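Long-range contact in Phosphoglucosamine/phosphogalactosamine mutase (Sulfolobus tokodaii, PDB 2F7L), which interconverts the 6-phosphates and 1-phosphates of glucosamine and galactosamine on the way to UDP-GlcNAc and UDP-GalNAc: residues 77-81 against 336-342. Sequence-based numbering, arbitrary orientation.
Sequences PALQY and HQYVRDG
The carboxamide of Gln337 reaches into the first turn of helix 76-86 and gives a nearly straight hydrogen bond from NE2 to the carbonyl O of Pro77, 2.9 Å long at 171°. That oxygen already accepts the helix bond from Tyr81 N, and the two donors come at it from opposite faces of the carbonyl plane. NE2 gives a second hydrogen bond to Asp341 OD2, which receives it on its anti lone pair; both acceptors lie close to the amide plane, which fixes the rotation of the carboxamide between helix and loop. Its OE1 turns to the edge of the Tyr81 ring, 3.6 Å from CD1, with ring and amide planes almost perpendicular. Over one face of the same ring lies His336, in an offset stack with centroids 4.8 Å apart and planes at 25°, its NE2 displaced toward the rim of the tyrosine ring. With CG anti to the backbone N (chi1 -173°), Tyr81 swings its ring out to meet both residues. At the start of the helix, Pro77 lays CG against Arg340 O and CB against Asp341 OD2, while Gln80 and Val339 approach from opposite directions, Gln80 OE1 coming 3.5 Å from CG2 of Val339 and NE2 lying against CG1. A leucine in place of Gln337 would probably leave Asp341 OD2 without this donor and cost the loop its hydrogen bond to the helix. Asp341 is itself the N-cap of helix 342-356, its OD1 accepting from Met344 N. Next to it, Arg340 forms salt bridges with Asp8 and with Asp245, a probable magnesium ligand, which puts the loop beside what is probably the magnesium and phosphoserine site. The contact thus joins domain I to domain III: the loop between strand 329-332 and helix 342-356 packs on helix 76-86, with helix 151-160 adding Tyr155 against Pro77 and Ile159 against His336.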
ATOM      1  N   PRO A  77      -3.123  -6.803  -4.870  1.00 24.48           N
ATOM      2  CA  PRO A  77      -4.147  -7.302  -3.945  1.00 25.33           C
ATOM      3  C   PRO A  77      -4.889  -8.469  -4.635  1.00 26.13           C
ATOM      4  O   PRO A  77      -5.281  -9.447  -3.975  1.00 26.79           O
ATOM      5  CB  PRO A  77      -5.093  -6.107  -3.763  1.00 24.51           C
ATOM      6  CG  PRO A  77      -4.317  -4.931  -4.158  1.00 24.55           C
ATOM      7  CD  PRO A  77      -3.402  -5.407  -5.254  1.00 25.01           C
ATOM      8  N   ALA A  78      -5.091  -8.338  -5.950  1.00 25.16           N
ATOM      9  CA  ALA A  78      -5.761  -9.358  -6.754  1.00 26.64           C
ATOM     10  C   ALA A  78      -4.971 -10.672  -6.811  1.00 28.08           C
ATOM     11  O   ALA A  78      -5.526 -11.753  -6.583  1.00 29.33           O
ATOM     12  CB  ALA A  78      -5.986  -8.844  -8.162  1.00 25.96           C
ATOM     13  N   LEU A  79      -3.681 -10.577  -7.143  1.00 28.33           N
ATOM     14  CA  LEU A  79      -2.812 -11.745  -7.211  1.00 27.04           C
ATOM     15  C   LEU A  79      -2.769 -12.374  -5.819  1.00 27.01           C
ATOM     16  O   LEU A  79      -2.931 -13.573  -5.657  1.00 27.27           O
ATOM     17  CB  LEU A  79      -1.397 -11.323  -7.615  1.00 26.89           C
ATOM     18  CG  LEU A  79      -0.841 -11.375  -9.043  1.00 25.70           C
ATOM     19  CD1 LEU A  79      -1.833 -12.027  -9.951  1.00 24.37           C
ATOM     20  CD2 LEU A  79      -0.472  -9.966  -9.520  1.00 25.06           C
ATOM     21  N   GLN A  80      -2.538 -11.550  -4.813  1.00 26.65           N
ATOM     22  CA  GLN A  80      -2.474 -12.037  -3.453  1.00 27.60           C
ATOM     23  C   GLN A  80      -3.769 -12.723  -3.066  1.00 27.81           C
ATOM     24  O   GLN A  80      -3.764 -13.804  -2.466  1.00 27.42           O
ATOM     25  CB  GLN A  80      -2.204 -10.880  -2.498  1.00 29.02           C
ATOM     26  CG  GLN A  80      -0.844 -10.267  -2.671  1.00 30.90           C
ATOM     27  CD  GLN A  80      -0.691  -9.011  -1.865  1.00 32.52           C
ATOM     28  OE1 GLN A  80      -1.432  -8.037  -2.065  1.00 35.47           O
ATOM     29  NE2 GLN A  80       0.267  -9.012  -0.943  1.00 32.28           N
ATOM     30  N   TYR A  81      -4.883 -12.079  -3.401  1.00 27.92           N
ATOM     31  CA  TYR A  81      -6.186 -12.631  -3.087  1.00 27.72           C
ATOM     32  C   TYR A  81      -6.319 -14.020  -3.735  1.00 27.83           C
ATOM     33  O   TYR A  81      -6.917 -14.951  -3.166  1.00 26.77           O
ATOM     34  CB  TYR A  81      -7.293 -11.700  -3.590  1.00 27.33           C
ATOM     35  CG  TYR A  81      -8.649 -12.173  -3.139  1.00 27.39           C
ATOM     36  CD1 TYR A  81      -9.014 -12.104  -1.790  1.00 26.05           C
ATOM     37  CD2 TYR A  81      -9.535 -12.779  -4.048  1.00 27.52           C
ATOM     38  CE1 TYR A  81     -10.214 -12.626  -1.362  1.00 27.22           C
ATOM     39  CE2 TYR A  81     -10.736 -13.298  -3.634  1.00 26.57           C
ATOM     40  CZ  TYR A  81     -11.077 -13.217  -2.293  1.00 27.84           C
ATOM     41  OH  TYR A  81     -12.310 -13.667  -1.888  1.00 28.22           O
ATOM     42  N   HIS A 336     -12.228  -9.175   3.935  1.00 34.08           N
ATOM     43  CA  HIS A 336     -11.804  -9.470   2.568  1.00 33.43           C
ATOM     44  C   HIS A 336     -10.412 -10.094   2.679  1.00 32.61           C
ATOM     45  O   HIS A 336     -10.241 -11.296   2.542  1.00 32.09           O
ATOM     46  CB  HIS A 336     -11.712  -8.186   1.760  1.00 33.60           C
ATOM     47  CG  HIS A 336     -11.376  -8.404   0.322  1.00 34.22           C
ATOM     48  ND1 HIS A 336     -10.528  -7.570  -0.377  1.00 33.85           N
ATOM     49  CD2 HIS A 336     -11.839  -9.308  -0.572  1.00 34.19           C
ATOM     50  CE1 HIS A 336     -10.489  -7.942  -1.641  1.00 33.35           C
ATOM     51  NE2 HIS A 336     -11.276  -8.994  -1.787  1.00 34.86           N
ATOM     52  N   GLN A 337      -9.417  -9.246   2.916  1.00 32.72           N
ATOM     53  CA  GLN A 337      -8.046  -9.691   3.113  1.00 32.85           C
ATOM     54  C   GLN A 337      -7.254  -8.702   3.962  1.00 33.84           C
ATOM     55  O   GLN A 337      -7.665  -7.548   4.134  1.00 34.68           O
ATOM     56  CB  GLN A 337      -7.337  -9.973   1.779  1.00 31.68           C
ATOM     57  CG  GLN A 337      -7.317  -8.899   0.736  1.00 29.14           C
ATOM     58  CD  GLN A 337      -6.660  -9.410  -0.531  1.00 28.85           C
ATOM     59  OE1 GLN A 337      -6.053 -10.479  -0.527  1.00 29.17           O
ATOM     60  NE2 GLN A 337      -6.765  -8.651  -1.616  1.00 28.14           N
ATOM     61  N   TYR A 338      -6.130  -9.169   4.506  1.00 33.77           N
ATOM     62  CA  TYR A 338      -5.292  -8.347   5.365  1.00 34.35           C
ATOM     63  C   TYR A 338      -4.413  -7.329   4.660  1.00 34.74           C
ATOM     64  O   TYR A 338      -3.896  -6.417   5.309  1.00 36.73           O
ATOM     65  CB  TYR A 338      -4.412  -9.237   6.245  1.00 33.84           C
ATOM     66  CG  TYR A 338      -5.207 -10.020   7.259  1.00 34.31           C
ATOM     67  CD1 TYR A 338      -5.892  -9.369   8.306  1.00 34.26           C
ATOM     68  CD2 TYR A 338      -5.339 -11.403   7.139  1.00 33.55           C
ATOM     69  CE1 TYR A 338      -6.680 -10.080   9.175  1.00 33.17           C
ATOM     70  CE2 TYR A 338      -6.120 -12.115   8.007  1.00 32.17           C
ATOM     71  CZ  TYR A 338      -6.783 -11.454   9.007  1.00 33.57           C
ATOM     72  OH  TYR A 338      -7.573 -12.200   9.824  1.00 35.64           O
ATOM     73  N   VAL A 339      -4.248  -7.469   3.349  1.00 33.77           N
ATOM     74  CA  VAL A 339      -3.406  -6.548   2.595  1.00 33.38           C
ATOM     75  C   VAL A 339      -4.128  -5.296   2.114  1.00 32.88           C
ATOM     76  O   VAL A 339      -5.351  -5.235   2.137  1.00 33.60           O
ATOM     77  CB  VAL A 339      -2.749  -7.257   1.353  1.00 33.66           C
ATOM     78  CG1 VAL A 339      -1.768  -8.347   1.825  1.00 32.29           C
ATOM     79  CG2 VAL A 339      -3.825  -7.833   0.434  1.00 32.06           C
ATOM     80  N   ARG A 340      -3.359  -4.295   1.699  1.00 32.34           N
ATOM     81  CA  ARG A 340      -3.911  -3.054   1.177  1.00 32.46           C
ATOM     82  C   ARG A 340      -4.600  -3.410  -0.125  1.00 31.81           C
ATOM     83  O   ARG A 340      -3.991  -4.046  -0.978  1.00 31.22           O
ATOM     84  CB  ARG A 340      -2.799  -2.075   0.856  1.00 34.05           C
ATOM     85  CG  ARG A 340      -1.589  -2.250   1.693  1.00 36.40           C
ATOM     86  CD  ARG A 340      -0.565  -1.296   1.233  1.00 39.12           C
ATOM     87  NE  ARG A 340       0.433  -1.944   0.396  1.00 42.49           N
ATOM     88  CZ  ARG A 340       1.454  -1.296  -0.155  1.00 42.91           C
ATOM     89  NH1 ARG A 340       1.590   0.018   0.045  1.00 42.53           N
ATOM     90  NH2 ARG A 340       2.339  -1.958  -0.885  1.00 43.03           N
ATOM     91  N   ASP A 341      -5.843  -2.966  -0.299  1.00 31.57           N
ATOM     92  CA  ASP A 341      -6.607  -3.295  -1.495  1.00 31.12           C
ATOM     93  C   ASP A 341      -7.388  -2.084  -2.019  1.00 31.45           C
ATOM     94  O   ASP A 341      -8.470  -1.779  -1.530  1.00 32.31           O
ATOM     95  CB  ASP A 341      -7.550  -4.452  -1.143  1.00 30.73           C
ATOM     96  CG  ASP A 341      -8.199  -5.071  -2.353  1.00 32.36           C
ATOM     97  OD1 ASP A 341      -8.741  -4.321  -3.198  1.00 33.06           O
ATOM     98  OD2 ASP A 341      -8.187  -6.314  -2.456  1.00 33.14           O
ATOM     99  N   GLY A 342      -6.840  -1.408  -3.026  1.00 31.78           N
ATOM    100  CA  GLY A 342      -7.475  -0.224  -3.595  1.00 32.98           C
ATOM    101  C   GLY A 342      -8.916  -0.337  -4.082  1.00 34.49           C
ATOM    102  O   GLY A 342      -9.749   0.540  -3.819  1.00 34.89           O
TER